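Local atomic coordinates of kojibiose phosphorylase (PDB entry 6W0P), a protein that belongs to glycoside hydrolase family 65, in which a beta-rich N-terminal domain precedes a helical central catalytic domain. Residues A[374-379]-A[441-446]. Numbering follows the deposited sequence.
Sequences FRYNTL and QNYGIE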
loop_
_atom_site.group_PDB
_atom_site.type_symbol
_atom_site.label_atom_id
_atom_site.label_comp_id
_atom_site.label_asym_id
_atom_site.label_seq_id
_atom_site.Cartn_x
_atom_site.Cartn_y
_atom_site.Cartn_z
ATOM N N PHE A 374 29.004 -8.477 7.900
ATOM C CA PHE A 374 28.096 -7.342 7.637
ATOM C C PHE A 374 26.802 -7.594 8.411
ATOM O O PHE A 374 26.280 -6.626 8.992
ATOM C CB PHE A 374 27.811 -7.122 6.152
ATOM C CG PHE A 374 26.545 -6.333 5.947
ATOM C CD1 PHE A 374 26.485 -4.988 6.273
ATOM C CD2 PHE A 374 25.395 -6.955 5.502
ATOM C CE1 PHE A 374 25.316 -4.265 6.100
ATOM C CE2 PHE A 374 24.221 -6.236 5.344
ATOM C CZ PHE A 374 24.184 -4.891 5.643
ATOM N N ARG A 375 26.293 -8.831 8.380
ATOM C CA ARG A 375 25.013 -9.218 9.035
ATOM C C ARG A 375 25.203 -9.291 10.554
ATOM O O ARG A 375 24.291 -8.904 11.277
ATOM C CB ARG A 375 24.486 -10.544 8.479
ATOM C CG ARG A 375 24.169 -10.493 6.992
ATOM C CD ARG A 375 23.092 -9.479 6.612
ATOM N NE ARG A 375 22.577 -9.734 5.264
ATOM C CZ ARG A 375 21.560 -9.108 4.685
ATOM N NH1 ARG A 375 20.906 -8.152 5.315
ATOM N NH2 ARG A 375 21.197 -9.444 3.459
ATOM N N TYR A 376 26.328 -9.809 11.030
ATOM C CA TYR A 376 26.619 -9.830 12.482
ATOM C C TYR A 376 26.585 -8.385 12.978
ATOM O O TYR A 376 25.991 -8.119 14.027
ATOM C CB TYR A 376 27.951 -10.500 12.833
ATOM C CG TYR A 376 28.146 -10.506 14.324
ATOM C CD1 TYR A 376 27.500 -11.434 15.125
ATOM C CD2 TYR A 376 28.833 -9.475 14.945
ATOM C CE1 TYR A 376 27.596 -11.380 16.507
ATOM C CE2 TYR A 376 28.941 -9.405 16.324
ATOM C CZ TYR A 376 28.317 -10.355 17.110
ATOM O OH TYR A 376 28.442 -10.264 18.465
ATOM N N ASN A 377 27.157 -7.462 12.210
ATOM C CA ASN A 377 27.352 -6.062 12.661
ATOM C C ASN A 377 26.053 -5.268 12.492
ATOM O O ASN A 377 26.067 -4.088 12.872
ATOM C CB ASN A 377 28.557 -5.415 11.973
ATOM C CG ASN A 377 29.876 -5.993 12.435
ATOM O OD1 ASN A 377 30.074 -6.217 13.629
ATOM N ND2 ASN A 377 30.789 -6.233 11.508
ATOM N N THR A 378 24.996 -5.867 11.928
ATOM C CA THR A 378 23.645 -5.251 11.798
ATOM C C THR A 378 22.627 -6.114 12.552
ATOM O O THR A 378 21.423 -5.970 12.274
ATOM C CB THR A 378 23.230 -5.050 10.328
ATOM O OG1 THR A 378 23.558 -6.220 9.569
ATOM C CG2 THR A 378 23.893 -3.834 9.725
ATOM N N LEU A 379 23.091 -6.946 13.490
ATOM C CA LEU A 379 22.216 -7.739 14.397
ATOM C C LEU A 379 21.261 -6.821 15.174
ATOM O O LEU A 379 20.096 -7.192 15.315
ATOM C CB LEU A 379 23.060 -8.570 15.372
ATOM C CG LEU A 379 23.038 -10.080 15.152
ATOM C CD1 LEU A 379 23.775 -10.808 16.281
ATOM C CD2 LEU A 379 21.615 -10.611 15.031
ATOM N N GLN A 441 32.068 -19.781 17.167
ATOM C CA GLN A 441 32.121 -19.462 18.622
ATOM C C GLN A 441 31.903 -17.958 18.832
ATOM O O GLN A 441 31.021 -17.594 19.603
ATOM C CB GLN A 441 33.461 -19.899 19.224
ATOM C CG GLN A 441 33.564 -19.711 20.739
ATOM C CD GLN A 441 32.495 -20.455 21.511
ATOM O OE1 GLN A 441 32.478 -21.687 21.581
ATOM N NE2 GLN A 441 31.584 -19.699 22.100
ATOM N N ASN A 442 32.679 -17.108 18.166
ATOM C CA ASN A 442 32.721 -15.651 18.473
ATOM C C ASN A 442 31.481 -14.931 17.905
ATOM O O ASN A 442 31.120 -13.893 18.482
ATOM C CB ASN A 442 34.033 -15.022 17.994
ATOM C CG ASN A 442 35.257 -15.598 18.669
ATOM O OD1 ASN A 442 35.133 -16.331 19.643
ATOM N ND2 ASN A 442 36.437 -15.249 18.186
ATOM N N TYR A 443 30.835 -15.463 16.851
ATOM C CA TYR A 443 29.784 -14.750 16.067
ATOM C C TYR A 443 28.608 -15.659 15.680
ATOM O O TYR A 443 27.458 -15.296 15.938
ATOM C CB TYR A 443 30.413 -14.118 14.828
ATOM C CG TYR A 443 31.540 -13.178 15.150
ATOM C CD1 TYR A 443 31.295 -12.004 15.841
ATOM C CD2 TYR A 443 32.852 -13.482 14.820
ATOM C CE1 TYR A 443 32.320 -11.135 16.177
ATOM C CE2 TYR A 443 33.887 -12.616 15.138
ATOM C CZ TYR A 443 33.619 -11.441 15.819
ATOM O OH TYR A 443 34.620 -10.569 16.134
ATOM N N GLY A 444 28.895 -16.796 15.052
ATOM C CA GLY A 444 27.905 -17.653 14.369
ATOM C C GLY A 444 26.763 -18.065 15.269
ATOM O O GLY A 444 25.610 -17.828 14.909
ATOM N N ILE A 445 27.083 -18.663 16.406
ATOM C CA ILE A 445 26.086 -19.206 17.369
ATOM C C ILE A 445 25.122 -18.081 17.743
ATOM O O ILE A 445 23.919 -18.299 17.657
ATOM C CB ILE A 445 26.804 -19.814 18.583
ATOM C CG1 ILE A 445 27.777 -20.911 18.145
ATOM C CG2 ILE A 445 25.797 -20.312 19.620
ATOM C CD1 ILE A 445 28.705 -21.395 19.245
ATOM N N GLU A 446 25.642 -16.907 18.106
ATOM C CA GLU A 446 24.809 -15.749 18.506
ATOM C C GLU A 446 23.785 -15.440 17.398
ATOM O O GLU A 446 22.577 -15.331 17.726
ATOM C CB GLU A 446 25.665 -14.525 18.816
ATOM C CG GLU A 446 24.841 -13.429 19.470
ATOM C CD GLU A 446 25.564 -12.119 19.669
ATOM O OE1 GLU A 446 26.804 -12.129 19.602
ATOM O OE2 GLU A 446 24.882 -11.089 19.871
#
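Tyr376 OH donates a hydrogen bond to Glu446 OE1, 2.7 Å away, and this is the shortest polar link between 374-379 and 441-446. The acceptor oxygen is reached on its syn side, with the hydroxyl 29° out of the carboxylate plane. OE1 itself lies at the edge of the Tyr376 ring, close to its plane and 3.3 Å from Tyr376 CE1, while the ring and carboxylate planes are nearly perpendicular. Tyr376 reaches across because its CG is anti to the backbone N (chi1 -179°), which carries the ring away from the last turn of helix 365-376 toward helix 437-458. The same ring takes a T-shaped contact on one face: Tyr443 CD1 sits over its centre, 3.4 Å above the plane. Edge-to-face geometry follows from a centroid separation of 4.8 Å and an interplanar angle of 70°, with Tyr443 supplying the edge. On the other carboxylate oxygen, Leu379 CD1 packs 3.8 Å from Glu446 OE2, bringing the start of helix 379-388 against the acid. A type I turn from Tyr376 to Leu379 connects the two helices, and its closing bond, Leu379 N to Tyr376 O, measures 3.2 Å. Outside the two segments, Met447 also touches Tyr376, and Lys517 NZ forms a long, weak ion pair with Glu446 OE2. Within the (alpha/alpha)6-barrel domain typical of the family, Tyr376 thus joins helix 365-376, and Leu379 the start of helix 379-388, to helix 437-458. The hydroxyl bond and face contact probably restrict ring rotation; the buried carboxylate, bonded at OE1 and near a lysine, is probably kept ionised.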